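PDB 3G5S: methylenetetrahydrofolate--tRNA-(uracil-5-)-methyltransferase TrmFO from Thermus thermophilus, which catalyses the folate- and FAD-dependent methylation of uridine 54 in tRNA, forming 5-methyluridine with methylene carbon from methylenetetrahydrofolate and reducing power from NADH or NADPH. Local coordinates for residues E193-R198 / M292-E297; L204-H209 / Q286-Q291. One frame throughout, in Å; residues are numbered along the deposited sequence.

Interaction 1. Residues E193-R198 / M292-E297; sequences EEEYRR and MIPGLE
M292 and R198 cross at about a right angle where the first turns of helix 193-205 meet a loop built round a type II beta turn, I293 to L296. Along the M292 chain, CB lies 4.1 Å from R198 NH1. CG then takes the principal contact, 3.9 Å from R198 CZ, over one face of the guanidinium and offset toward its rim. The next atom, the selenium of this selenomethionine, is 4.1 Å from R198 NE, and the terminal CE is 4.0 Å from R198 NH2. The extended selenomethionine thus crosses the flat group in van der Waals contact. R198 can reach it because its CG stands anti to the backbone N (chi1 178°) and the chain runs straight on to NE.

E195 makes the second contact, its carboxylate against the ring of P294, with E195 OE1 3.8 Å from P294 CG. E195 OE1 also accepts a hydrogen bond from T192 N, as in the side-chain half of a capping box at a helix start. No direct hydrogen bond joins the segments. Instead, one water donates to both backbones, to E195 O at 2.9 Å and to M292 O at 3.1 Å.

Interaction 2. Residues L204-H209 / Q286-Q291; sequences LEAQRH and QKRLIQ
A206 faces R288 and L289 where the C-terminal end of helix 193-205, with the loop after it, meets the C-terminal part of helix 283-290. Helix 193-205 stops before A206, the first residue with non-helical backbone angles (phi -59°, psi 142°), and the chain continues to H209 as loop. Residues 286-290 are the last part of helix 283-290, whose closing turn includes the bond from I290 N to Q286 O, and Q291 follows it. The closest CA pair is A206 with Q286, 8.3 Å apart; the gap is crossed not by Q286 but by R288 and L289.

From A206 the small CB points toward the second helix and lies 4.5 Å from L289 CD2, an apolar contact. L289 also touches F199, A202 and L203, so the two helices pack through its side chain. R288 approaches A206 differently: its NH2 lies 4.3 Å from A206 CA, which sits at the guanidinium edge near the plane. The turn at the third torsion of R288 (59°) helps bring one face of that guanidinium over L289 CD2, 3.9 Å from its plane.

On the far side of A206, its carbonyl oxygen is gripped side-on by R208, at 2.7 Å from R208 NH2 and 3.1 Å from R208 NE. A206 O lies in the guanidinium plane for both bonds. R208 NH2 also bonds to L203 O, tying the loop back to the end of its helix.

Across the segments no hydrogen bond forms. A polar link runs through E285, which makes a salt bridge to R288 NH2 and accepts from Q207 N, beside a backbone pairing of Q207 with K282. The chemistry implies a small, purely van der Waals direct contact, with polar ties made by residues just before 286-291.

Interactions 1 and 2 have centres about 13 Å apart and share helix 193-205, the first near its start, the second at its end. Along the chain the order is 193-198, 204-209, 286-291, 292-297, so interaction 2 is nested inside the loop closed by interaction 1. The two later segments are consecutive and touch, with E297 O 3.3 Å from Q291 CD. Interaction 2 joins the ends of helices 193-205 and 283-290, while interaction 1 seats the loop after helix 283-290 against the start of helix 193-205. I293 and P294 of that loop also touch M191 of strand 187-191, in the six-stranded antiparallel sheet. Both contacts lie away from the FAD and glutathione pockets.

Interaction 1. Residues E193-R198 / M292-E297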
ATOM      1  N   GLU A 193     -23.152   8.312 -25.806  1.00 18.34           N
ATOM      2  CA  GLU A 193     -23.982   9.091 -24.901  1.00 19.37           C
ATOM      3  C   GLU A 193     -24.872   8.201 -24.025  1.00 19.87           C
ATOM      4  O   GLU A 193     -25.028   8.463 -22.839  1.00 19.77           O
ATOM      5  CB  GLU A 193     -24.824  10.097 -25.691  1.00 22.42           C
ATOM      6  CG  GLU A 193     -25.557  11.135 -24.848  1.00 25.01           C
ATOM      7  CD  GLU A 193     -26.256  12.188 -25.699  1.00 28.05           C
ATOM      8  OE1 GLU A 193     -26.268  12.043 -26.941  1.00 30.44           O
ATOM      9  OE2 GLU A 193     -26.799  13.159 -25.132  1.00 30.38           O
ATOM     10  N   GLU A 194     -25.461   7.151 -24.594  1.00 19.88           N
ATOM     11  CA  GLU A 194     -26.300   6.263 -23.788  1.00 20.81           C
ATOM     12  C   GLU A 194     -25.493   5.502 -22.740  1.00 19.45           C
ATOM     13  O   GLU A 194     -25.942   5.323 -21.610  1.00 20.62           O
ATOM     14  CB  GLU A 194     -27.091   5.287 -24.663  1.00 23.35           C
ATOM     15  CG  GLU A 194     -27.704   4.100 -23.902  1.00 25.43           C
ATOM     16  CD  GLU A 194     -28.710   4.502 -22.824  1.00 28.43           C
ATOM     17  OE1 GLU A 194     -29.162   5.669 -22.818  1.00 29.59           O
ATOM     18  OE2 GLU A 194     -29.057   3.640 -21.983  1.00 30.25           O
ATOM     19  N   GLU A 195     -24.299   5.055 -23.108  1.00 17.71           N
ATOM     20  CA  GLU A 195     -23.448   4.373 -22.144  1.00 17.46           C
ATOM     21  C   GLU A 195     -23.028   5.322 -21.029  1.00 17.00           C
ATOM     22  O   GLU A 195     -22.986   4.941 -19.857  1.00 17.07           O
ATOM     23  CB  GLU A 195     -22.230   3.767 -22.834  1.00 17.49           C
ATOM     24  CG  GLU A 195     -22.596   2.580 -23.706  1.00 18.05           C
ATOM     25  CD  GLU A 195     -21.471   2.114 -24.609  1.00 18.66           C
ATOM     26  OE1 GLU A 195     -20.662   2.955 -25.051  1.00 17.81           O
ATOM     27  OE2 GLU A 195     -21.413   0.899 -24.899  1.00 21.37           O
ATOM     28  N   TYR A 196     -22.720   6.564 -21.390  1.00 16.88           N
ATOM     29  CA  TYR A 196     -22.402   7.564 -20.381  1.00 16.37           C
ATOM     30  C   TYR A 196     -23.586   7.804 -19.448  1.00 17.30           C
ATOM     31  O   TYR A 196     -23.434   7.862 -18.233  1.00 17.60           O
ATOM     32  CB  TYR A 196     -21.950   8.882 -21.010  1.00 17.10           C
ATOM     33  CG  TYR A 196     -21.812   9.967 -19.972  1.00 16.32           C
ATOM     34  CD1 TYR A 196     -20.745   9.964 -19.082  1.00 15.09           C
ATOM     35  CD2 TYR A 196     -22.766  10.970 -19.850  1.00 16.75           C
ATOM     36  CE1 TYR A 196     -20.622  10.939 -18.117  1.00 15.19           C
ATOM     37  CE2 TYR A 196     -22.648  11.953 -18.883  1.00 16.19           C
ATOM     38  CZ  TYR A 196     -21.573  11.931 -18.021  1.00 15.18           C
ATOM     39  OH  TYR A 196     -21.435  12.890 -17.049  1.00 15.53           O
ATOM     40  N   ARG A 197     -24.778   7.942 -20.017  1.00 19.14           N
ATOM     41  CA  ARG A 197     -25.962   8.180 -19.201  1.00 21.02           C
ATOM     42  C   ARG A 197     -26.206   7.058 -18.177  1.00 20.53           C
ATOM     43  O   ARG A 197     -26.495   7.338 -17.013  1.00 21.06           O
ATOM     44  CB  ARG A 197     -27.194   8.428 -20.081  1.00 23.79           C
ATOM     45  CG  ARG A 197     -27.036   9.624 -21.034  1.00 27.11           C
ATOM     46  CD  ARG A 197     -28.367  10.074 -21.646  1.00 28.93           C
ATOM     47  NE  ARG A 197     -29.048  11.070 -20.822  1.00 31.49           N
ATOM     48  CZ  ARG A 197     -29.100  12.369 -21.104  1.00 31.77           C
ATOM     49  NH1 ARG A 197     -28.516  12.840 -22.199  1.00 31.77           N
ATOM     50  NH2 ARG A 197     -29.738  13.202 -20.293  1.00 32.52           N
ATOM     51  N   ARG A 198     -26.074   5.803 -18.601  1.00 20.49           N
ATOM     52  CA  ARG A 198     -26.219   4.658 -17.690  1.00 19.90           C
ATOM     53  C   ARG A 198     -25.187   4.734 -16.565  1.00 18.82           C
ATOM     54  O   ARG A 198     -25.511   4.543 -15.394  1.00 19.11           O
ATOM     55  CB  ARG A 198     -26.082   3.322 -18.447  1.00 20.44           C
ATOM     56  CG  ARG A 198     -26.172   2.054 -17.564  1.00 21.20           C
ATOM     57  CD  ARG A 198     -25.681   0.781 -18.285  1.00 20.78           C
ATOM     58  NE  ARG A 198     -25.760  -0.414 -17.435  1.00 20.70           N
ATOM     59  CZ  ARG A 198     -24.977  -1.484 -17.564  1.00 20.60           C
ATOM     60  NH1 ARG A 198     -24.042  -1.517 -18.505  1.00 20.08           N
ATOM     61  NH2 ARG A 198     -25.115  -2.515 -16.743  1.00 21.28           N
HETATM   62  N   MSE A 292     -19.131  -1.578 -16.136  1.00 13.56           N
HETATM   63  CA  MSE A 292     -20.002  -0.911 -17.102  1.00 14.63           C
HETATM   64  C   MSE A 292     -19.216  -0.154 -18.171  1.00 16.05           C
HETATM   65  O   MSE A 292     -19.794   0.330 -19.137  1.00 19.87           O
HETATM   66  CB  MSE A 292     -20.936   0.073 -16.400  1.00 15.12           C
HETATM   67  CG  MSE A 292     -21.894  -0.565 -15.424  1.00 15.83           C
HETATM   68 SE   MSE A 292     -23.056   0.760 -14.623  1.00 18.42          SE
HETATM   69  CE  MSE A 292     -24.073  -0.437 -13.473  1.00 19.99           C
ATOM     70  N   ILE A 293     -17.906  -0.028 -17.989  1.00 13.24           N
ATOM     71  CA  ILE A 293     -17.075   0.726 -18.923  1.00 13.48           C
ATOM     72  C   ILE A 293     -16.645  -0.190 -20.060  1.00 13.53           C
ATOM     73  O   ILE A 293     -16.120  -1.268 -19.808  1.00 13.21           O
ATOM     74  CB  ILE A 293     -15.829   1.285 -18.211  1.00 13.41           C
ATOM     75  CG1 ILE A 293     -16.249   2.240 -17.088  1.00 13.51           C
ATOM     76  CG2 ILE A 293     -14.892   1.959 -19.209  1.00 13.54           C
ATOM     77  CD1 ILE A 293     -15.125   2.574 -16.116  1.00 15.07           C
ATOM     78  N   PRO A 294     -16.877   0.224 -21.318  1.00 14.07           N
ATOM     79  CA  PRO A 294     -16.458  -0.620 -22.442  1.00 15.25           C
ATOM     80  C   PRO A 294     -14.982  -0.987 -22.349  1.00 14.61           C
ATOM     81  O   PRO A 294     -14.135  -0.118 -22.131  1.00 16.03           O
ATOM     82  CB  PRO A 294     -16.715   0.268 -23.662  1.00 16.65           C
ATOM     83  CG  PRO A 294     -17.806   1.190 -23.230  1.00 17.04           C
ATOM     84  CD  PRO A 294     -17.547   1.457 -21.771  1.00 15.05           C
ATOM     85  N   GLY A 295     -14.690  -2.276 -22.506  1.00 14.13           N
ATOM     86  CA  GLY A 295     -13.341  -2.787 -22.350  1.00 14.27           C
ATOM     87  C   GLY A 295     -13.088  -3.389 -20.979  1.00 13.43           C
ATOM     88  O   GLY A 295     -12.223  -4.252 -20.826  1.00 14.92           O
ATOM     89  N   LEU A 296     -13.851  -2.948 -19.985  1.00 13.09           N
ATOM     90  CA  LEU A 296     -13.623  -3.359 -18.606  1.00 12.66           C
ATOM     91  C   LEU A 296     -14.713  -4.290 -18.069  1.00 13.58           C
ATOM     92  O   LEU A 296     -14.798  -4.516 -16.861  1.00 13.28           O
ATOM     93  CB  LEU A 296     -13.471  -2.125 -17.705  1.00 12.87           C
ATOM     94  CG  LEU A 296     -12.382  -1.136 -18.133  1.00 13.53           C
ATOM     95  CD1 LEU A 296     -12.262  -0.004 -17.124  1.00 13.27           C
ATOM     96  CD2 LEU A 296     -11.032  -1.822 -18.313  1.00 14.25           C
ATOM     97  N   GLU A 297     -15.528  -4.845 -18.963  1.00 13.59           N
ATOM     98  CA  GLU A 297     -16.654  -5.671 -18.545  1.00 14.23           C
ATOM     99  C   GLU A 297     -16.245  -6.861 -17.682  1.00 14.34           C
ATOM    100  O   GLU A 297     -17.018  -7.315 -16.835  1.00 15.33           O
ATOM    101  CB  GLU A 297     -17.452  -6.147 -19.762  1.00 15.18           C
ATOM    102  CG  GLU A 297     -18.224  -5.035 -20.460  1.00 17.39           C
ATOM    103  CD  GLU A 297     -17.453  -4.365 -21.587  1.00 18.53           C
ATOM    104  OE1 GLU A 297     -16.226  -4.577 -21.712  1.00 17.68           O
ATOM    105  OE2 GLU A 297     -18.084  -3.617 -22.363  1.00 20.10           O
TER
HETATM  106  O   HOH W   1     -22.302   2.184 -19.281  1.00 20.06           O

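Interaction 2. Residues L204-H209 / Q286-Q291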
ATOM      1  N   LEU A 204     -24.724   8.071  -9.339  1.00 19.64           N
ATOM      2  CA  LEU A 204     -25.561   8.867  -8.447  1.00 20.55           C
ATOM      3  C   LEU A 204     -26.022   8.056  -7.238  1.00 22.28           C
ATOM      4  O   LEU A 204     -26.101   8.577  -6.126  1.00 23.55           O
ATOM      5  CB  LEU A 204     -26.774   9.434  -9.193  1.00 21.35           C
ATOM      6  CG  LEU A 204     -26.490  10.457 -10.294  1.00 23.04           C
ATOM      7  CD1 LEU A 204     -27.791  10.898 -10.957  1.00 24.29           C
ATOM      8  CD2 LEU A 204     -25.737  11.653  -9.741  1.00 23.97           C
ATOM      9  N   GLU A 205     -26.299   6.775  -7.458  1.00 24.44           N
ATOM     10  CA  GLU A 205     -26.934   5.948  -6.437  1.00 26.03           C
ATOM     11  C   GLU A 205     -25.992   4.990  -5.711  1.00 24.42           C
ATOM     12  O   GLU A 205     -26.364   4.396  -4.697  1.00 24.75           O
ATOM     13  CB  GLU A 205     -28.083   5.153  -7.057  1.00 28.29           C
ATOM     14  CG  GLU A 205     -29.198   6.012  -7.629  1.00 29.11           C
ATOM     15  CD  GLU A 205     -30.273   5.187  -8.311  1.00 31.84           C
ATOM     16  OE1 GLU A 205     -30.015   4.002  -8.612  1.00 31.99           O
ATOM     17  OE2 GLU A 205     -31.375   5.724  -8.548  1.00 33.91           O
ATOM     18  N   ALA A 206     -24.781   4.832  -6.229  1.00 22.89           N
ATOM     19  CA  ALA A 206     -23.841   3.857  -5.683  1.00 22.33           C
ATOM     20  C   ALA A 206     -23.523   4.101  -4.208  1.00 23.50           C
ATOM     21  O   ALA A 206     -23.395   5.245  -3.772  1.00 23.32           O
ATOM     22  CB  ALA A 206     -22.569   3.847  -6.503  1.00 22.26           C
ATOM     23  N   GLN A 207     -23.387   3.019  -3.446  1.00 23.50           N
ATOM     24  CA  GLN A 207     -23.068   3.122  -2.024  1.00 24.46           C
ATOM     25  C   GLN A 207     -21.624   3.564  -1.803  1.00 24.20           C
ATOM     26  O   GLN A 207     -20.696   3.054  -2.434  1.00 22.84           O
ATOM     27  CB  GLN A 207     -23.334   1.792  -1.310  1.00 26.56           C
ATOM     28  CG  GLN A 207     -24.806   1.433  -1.195  1.00 28.77           C
ATOM     29  CD  GLN A 207     -25.064   0.356  -0.159  1.00 31.25           C
ATOM     30  OE1 GLN A 207     -24.165  -0.404   0.203  1.00 33.22           O
ATOM     31  NE2 GLN A 207     -26.298   0.287   0.327  1.00 32.48           N
ATOM     32  N   ARG A 208     -21.438   4.519  -0.898  1.00 25.03           N
ATOM     33  CA  ARG A 208     -20.108   5.051  -0.628  1.00 26.73           C
ATOM     34  C   ARG A 208     -19.773   5.021   0.857  1.00 26.90           C
ATOM     35  O   ARG A 208     -20.665   5.027   1.707  1.00 27.32           O
ATOM     36  CB  ARG A 208     -19.993   6.478  -1.163  1.00 28.85           C
ATOM     37  CG  ARG A 208     -20.976   7.451  -0.539  1.00 30.30           C
ATOM     38  CD  ARG A 208     -21.450   8.467  -1.561  1.00 31.43           C
ATOM     39  NE  ARG A 208     -22.132   7.816  -2.676  1.00 32.27           N
ATOM     40  CZ  ARG A 208     -22.412   8.410  -3.833  1.00 31.41           C
ATOM     41  NH1 ARG A 208     -22.066   9.674  -4.029  1.00 30.23           N
ATOM     42  NH2 ARG A 208     -23.033   7.739  -4.794  1.00 32.61           N
ATOM     43  N   HIS A 209     -18.480   4.984   1.163  1.00 27.15           N
ATOM     44  CA  HIS A 209     -18.026   5.032   2.546  1.00 29.52           C
ATOM     45  C   HIS A 209     -18.216   6.426   3.118  1.00 31.71           C
ATOM     46  O   HIS A 209     -18.234   7.415   2.386  1.00 32.37           O
ATOM     47  CB  HIS A 209     -16.552   4.634   2.652  1.00 29.40           C
ATOM     48  CG  HIS A 209     -16.284   3.205   2.304  1.00 30.12           C
ATOM     49  ND1 HIS A 209     -16.669   2.157   3.112  1.00 30.68           N
ATOM     50  CD2 HIS A 209     -15.658   2.649   1.240  1.00 29.92           C
ATOM     51  CE1 HIS A 209     -16.299   1.016   2.556  1.00 30.31           C
ATOM     52  NE2 HIS A 209     -15.682   1.288   1.420  1.00 29.58           N
ATOM     53  N   GLN A 286     -17.659  -0.162  -6.659  1.00 13.76           N
ATOM     54  CA  GLN A 286     -16.639   0.162  -7.643  1.00 13.46           C
ATOM     55  C   GLN A 286     -16.565  -0.917  -8.713  1.00 13.02           C
ATOM     56  O   GLN A 286     -16.491  -0.615  -9.897  1.00 13.59           O
ATOM     57  CB  GLN A 286     -15.274   0.312  -6.979  1.00 13.52           C
ATOM     58  CG  GLN A 286     -15.142   1.530  -6.084  1.00 13.15           C
ATOM     59  CD  GLN A 286     -13.724   1.724  -5.580  1.00 12.22           C
ATOM     60  OE1 GLN A 286     -12.762   1.547  -6.324  1.00 12.28           O
ATOM     61  NE2 GLN A 286     -13.593   2.094  -4.314  1.00 13.16           N
ATOM     62  N   LYS A 287     -16.567  -2.177  -8.298  1.00 13.11           N
ATOM     63  CA  LYS A 287     -16.503  -3.258  -9.271  1.00 14.05           C
ATOM     64  C   LYS A 287     -17.689  -3.223 -10.236  1.00 13.22           C
ATOM     65  O   LYS A 287     -17.523  -3.342 -11.451  1.00 13.88           O
ATOM     66  CB  LYS A 287     -16.421  -4.613  -8.569  1.00 15.96           C
ATOM     67  CG  LYS A 287     -16.334  -5.783  -9.526  1.00 18.32           C
ATOM     68  CD  LYS A 287     -16.193  -7.093  -8.776  1.00 20.94           C
ATOM     69  CE  LYS A 287     -16.090  -8.265  -9.735  1.00 22.61           C
ATOM     70  NZ  LYS A 287     -15.925  -9.550  -9.003  1.00 25.10           N
ATOM     71  N   ARG A 288     -18.887  -3.053  -9.695  1.00 13.44           N
ATOM     72  CA  ARG A 288     -20.088  -3.008 -10.525  1.00 13.48           C
ATOM     73  C   ARG A 288     -20.018  -1.869 -11.541  1.00 13.05           C
ATOM     74  O   ARG A 288     -20.357  -2.036 -12.716  1.00 14.27           O
ATOM     75  CB  ARG A 288     -21.326  -2.865  -9.642  1.00 15.95           C
ATOM     76  CG  ARG A 288     -22.628  -2.934 -10.404  1.00 17.34           C
ATOM     77  CD  ARG A 288     -23.804  -3.065  -9.453  1.00 20.16           C
ATOM     78  NE  ARG A 288     -23.881  -1.948  -8.519  1.00 21.56           N
ATOM     79  CZ  ARG A 288     -24.513  -0.806  -8.765  1.00 21.89           C
ATOM     80  NH1 ARG A 288     -25.131  -0.621  -9.925  1.00 22.38           N
ATOM     81  NH2 ARG A 288     -24.525   0.153  -7.848  1.00 22.58           N
ATOM     82  N   LEU A 289     -19.568  -0.709 -11.077  1.00 13.28           N
ATOM     83  CA  LEU A 289     -19.470   0.469 -11.928  1.00 14.22           C
ATOM     84  C   LEU A 289     -18.383   0.309 -12.988  1.00 13.04           C
ATOM     85  O   LEU A 289     -18.597   0.599 -14.166  1.00 13.51           O
ATOM     86  CB  LEU A 289     -19.209   1.710 -11.075  1.00 17.13           C
ATOM     87  CG  LEU A 289     -20.441   2.418 -10.501  1.00 20.05           C
ATOM     88  CD1 LEU A 289     -20.980   3.412 -11.513  1.00 22.79           C
ATOM     89  CD2 LEU A 289     -21.533   1.426 -10.107  1.00 22.43           C
ATOM     90  N   ILE A 290     -17.212  -0.160 -12.568  1.00 13.12           N
ATOM     91  CA  ILE A 290     -16.101  -0.324 -13.492  1.00 13.88           C
ATOM     92  C   ILE A 290     -16.480  -1.254 -14.639  1.00 12.63           C
ATOM     93  O   ILE A 290     -16.116  -1.023 -15.790  1.00 13.27           O
ATOM     94  CB  ILE A 290     -14.832  -0.844 -12.770  1.00 15.58           C
ATOM     95  CG1 ILE A 290     -14.227   0.259 -11.896  1.00 18.55           C
ATOM     96  CG2 ILE A 290     -13.811  -1.353 -13.775  1.00 17.34           C
ATOM     97  CD1 ILE A 290     -13.283  -0.255 -10.840  1.00 20.32           C
ATOM     98  N   GLN A 291     -17.240  -2.296 -14.336  1.00 13.17           N
ATOM     99  CA  GLN A 291     -17.548  -3.271 -15.366  1.00 14.88           C
ATOM    100  C   GLN A 291     -18.628  -2.796 -16.346  1.00 14.90           C
ATOM    101  O   GLN A 291     -18.967  -3.505 -17.288  1.00 16.49           O
ATOM    102  CB  GLN A 291     -17.824  -4.643 -14.743  1.00 16.60           C
ATOM    103  CG  GLN A 291     -16.565  -5.208 -14.057  1.00 17.08           C
ATOM    104  CD  GLN A 291     -16.709  -6.648 -13.605  1.00 17.68           C
ATOM    105  OE1 GLN A 291     -17.819  -7.124 -13.360  1.00 19.99           O
ATOM    106  NE2 GLN A 291     -15.583  -7.348 -13.483  1.00 18.68           N
TER